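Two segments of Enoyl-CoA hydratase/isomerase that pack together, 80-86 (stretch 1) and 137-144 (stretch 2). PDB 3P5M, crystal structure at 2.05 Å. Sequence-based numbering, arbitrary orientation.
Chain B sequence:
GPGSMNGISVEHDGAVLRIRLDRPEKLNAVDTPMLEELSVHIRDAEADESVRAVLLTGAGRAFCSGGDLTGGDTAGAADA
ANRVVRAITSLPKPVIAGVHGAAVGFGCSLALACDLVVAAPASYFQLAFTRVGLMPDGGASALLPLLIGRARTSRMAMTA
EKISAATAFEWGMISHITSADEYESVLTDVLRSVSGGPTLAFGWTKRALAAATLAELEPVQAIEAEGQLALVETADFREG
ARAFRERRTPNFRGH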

# COMPACT_ATOMS: atom_id res chain seq x y z
N ALA B 80 10.20 0.81 -38.44
CA ALA B 80 11.25 -0.03 -37.82
C ALA B 80 10.96 -0.29 -36.32
O ALA B 80 11.05 -1.46 -35.83
CB ALA B 80 12.66 0.60 -38.05
N ALA B 81 10.59 0.78 -35.60
CA ALA B 81 10.20 0.71 -34.17
C ALA B 81 9.03 -0.23 -33.95
O ALA B 81 9.03 -1.05 -33.03
CB ALA B 81 9.86 2.07 -33.68
N ASN B 82 8.03 -0.13 -34.83
CA ASN B 82 6.92 -1.07 -34.82
C ASN B 82 7.36 -2.51 -34.99
O ASN B 82 6.90 -3.41 -34.25
CB ASN B 82 5.85 -0.66 -35.84
CG ASN B 82 5.03 0.56 -35.39
OD1 ASN B 82 4.99 0.87 -34.19
ND2 ASN B 82 4.35 1.22 -36.32
N ARG B 83 8.27 -2.75 -35.93
CA ARG B 83 8.71 -4.13 -36.19
C ARG B 83 9.57 -4.69 -35.06
O ARG B 83 9.54 -5.89 -34.83
CB ARG B 83 9.42 -4.24 -37.56
CG ARG B 83 8.41 -4.39 -38.76
CD ARG B 83 8.83 -3.57 -40.00
NE ARG B 83 10.28 -3.35 -39.98
CZ ARG B 83 10.94 -2.56 -40.81
NH1 ARG B 83 10.28 -1.91 -41.77
NH2 ARG B 83 12.27 -2.42 -40.69
N VAL B 84 10.31 -3.83 -34.34
CA VAL B 84 11.09 -4.30 -33.17
C VAL B 84 10.13 -4.87 -32.14
O VAL B 84 10.30 -5.99 -31.65
CB VAL B 84 11.95 -3.17 -32.55
CG1 VAL B 84 12.51 -3.58 -31.19
CG2 VAL B 84 13.12 -2.78 -33.51
N VAL B 85 9.07 -4.12 -31.85
CA VAL B 85 8.10 -4.53 -30.84
C VAL B 85 7.39 -5.83 -31.26
O VAL B 85 7.22 -6.74 -30.46
CB VAL B 85 7.08 -3.40 -30.54
CG1 VAL B 85 5.90 -3.95 -29.71
CG2 VAL B 85 7.81 -2.21 -29.86
N ARG B 86 6.98 -5.91 -32.51
CA ARG B 86 6.34 -7.12 -33.01
C ARG B 86 7.27 -8.33 -32.94
O ARG B 86 6.83 -9.38 -32.49
CB ARG B 86 5.74 -6.94 -34.41
CG ARG B 86 5.13 -8.25 -34.98
CD ARG B 86 3.96 -8.89 -34.13
NE ARG B 86 2.69 -8.18 -34.30
CZ ARG B 86 1.51 -8.58 -33.81
NH1 ARG B 86 1.40 -9.72 -33.12
NH2 ARG B 86 0.42 -7.83 -34.01
N ASP B 137 4.59 5.97 -29.58
CA ASP B 137 4.89 5.09 -30.74
C ASP B 137 5.31 3.67 -30.30
O ASP B 137 5.28 3.33 -29.11
CB ASP B 137 5.98 5.69 -31.61
CG ASP B 137 7.30 5.83 -30.87
OD1 ASP B 137 7.47 5.23 -29.77
OD2 ASP B 137 8.16 6.55 -31.38
N GLY B 138 5.70 2.85 -31.28
CA GLY B 138 6.10 1.47 -31.01
C GLY B 138 4.91 0.57 -30.81
O GLY B 138 5.06 -0.64 -30.79
N GLY B 139 3.72 1.15 -30.67
CA GLY B 139 2.53 0.43 -30.25
C GLY B 139 2.37 0.52 -28.72
O GLY B 139 1.60 -0.25 -28.15
N ALA B 140 3.07 1.45 -28.06
CA ALA B 140 2.80 1.78 -26.65
C ALA B 140 1.29 1.93 -26.32
O ALA B 140 0.83 1.52 -25.24
CB ALA B 140 3.56 3.07 -26.23
N SER B 141 0.51 2.49 -27.26
CA SER B 141 -0.91 2.79 -26.94
C SER B 141 -1.71 1.50 -26.76
O SER B 141 -2.69 1.50 -26.04
CB SER B 141 -1.57 3.67 -28.00
OG SER B 141 -0.77 4.80 -28.28
N ALA B 142 -1.30 0.43 -27.42
CA ALA B 142 -1.94 -0.89 -27.24
C ALA B 142 -1.31 -1.67 -26.11
O ALA B 142 -2.02 -2.41 -25.43
CB ALA B 142 -1.86 -1.71 -28.53
N LEU B 143 0.00 -1.52 -25.89
CA LEU B 143 0.68 -2.28 -24.82
C LEU B 143 0.26 -1.82 -23.43
O LEU B 143 -0.18 -2.61 -22.62
CB LEU B 143 2.22 -2.19 -24.91
CG LEU B 143 2.92 -2.75 -26.16
CD1 LEU B 143 4.38 -2.33 -26.18
CD2 LEU B 143 2.83 -4.26 -26.11
N LEU B 144 0.40 -0.53 -23.17
CA LEU B 144 0.11 0.02 -21.85
C LEU B 144 -1.29 -0.27 -21.22
O LEU B 144 -1.37 -0.65 -20.04
CB LEU B 144 0.50 1.52 -21.82
CG LEU B 144 1.99 1.84 -21.64
CD1 LEU B 144 2.37 3.27 -22.06
CD2 LEU B 144 2.33 1.70 -20.16
O HOH W 1 4.06 3.32 -33.76

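The contact between these two segments is a small one in which a helix lies against a glycine-containing turn, held by close van der Waals packing and one bridging water rather than by any direct hydrogen bond. It illustrates a general principle: a turn whose conformation favours glycine can also offer its main chain as a surface for packing. Here the CA atoms of Asn82 and Gly138 lie 4.7 Å apart, and the two segments together bury 208 Å², of which Gly138 contributes the largest single share.

The backbone angles of the turn suit its two glycines. Asp137 to Ala140 form a type I' beta turn, closed by a hydrogen bond from Ala140 N to Asp137 O at 3.1 Å. Gly138 and Gly139, the two central residues, both have positive phi. For Gly138 this backbone conformation favours glycine; for Gly139 the demand is stricter, because a CB at its backbone angles would be jammed against the carbonyl oxygen of Gly138. Gly139 is also the N-cap residue of the helix that follows, and Gly139 O accepts hydrogen bonds from Ala142 N at 3.1 Å and Leu143 N at 3.0 Å. The turn thus passes directly into the helix.

Three residues of the first helix, Ala81, Asn82 and Val85, meet this surface. Val85, with chi1 in the t well, directs its CA-to-CB bond toward the turn, and both of its methyls lie close to the Gly138 carbonyl: Val85 CG2 is 3.3 Å and Val85 CG1 3.6 Å from Gly138 O. Val85 CG1 also packs 4.2 Å from Leu143 CD1. The latter is the apolar side-chain contact of the pair, and it extends the packing beyond the turn to the helix it introduces. Ala81 adds a looser contact, with Ala81 O 4.4 Å from Gly138 CA; Ala81 O also accepts the helical hydrogen bond from Val85 N at 3.3 Å.

Asn82 supplies the polar side of the contact. Its CA-to-CB bond points sideways, yet the end of the side chain comes nearer, bringing Asn82 OD1 to 3.4 Å from Gly138 C. No hydrogen bond joins the two residues directly. Instead, water 1 donates to Asn82 OD1 at 2.7 Å and accepts a weak hydrogen bond from Gly138 N at 3.0 Å, linking side chain to backbone. Asn82 ND2 is hydrogen-bonded elsewhere in the structure. In this example Gly138 is met by the Val85 methyls and, through water 1, by Asn82 OD1.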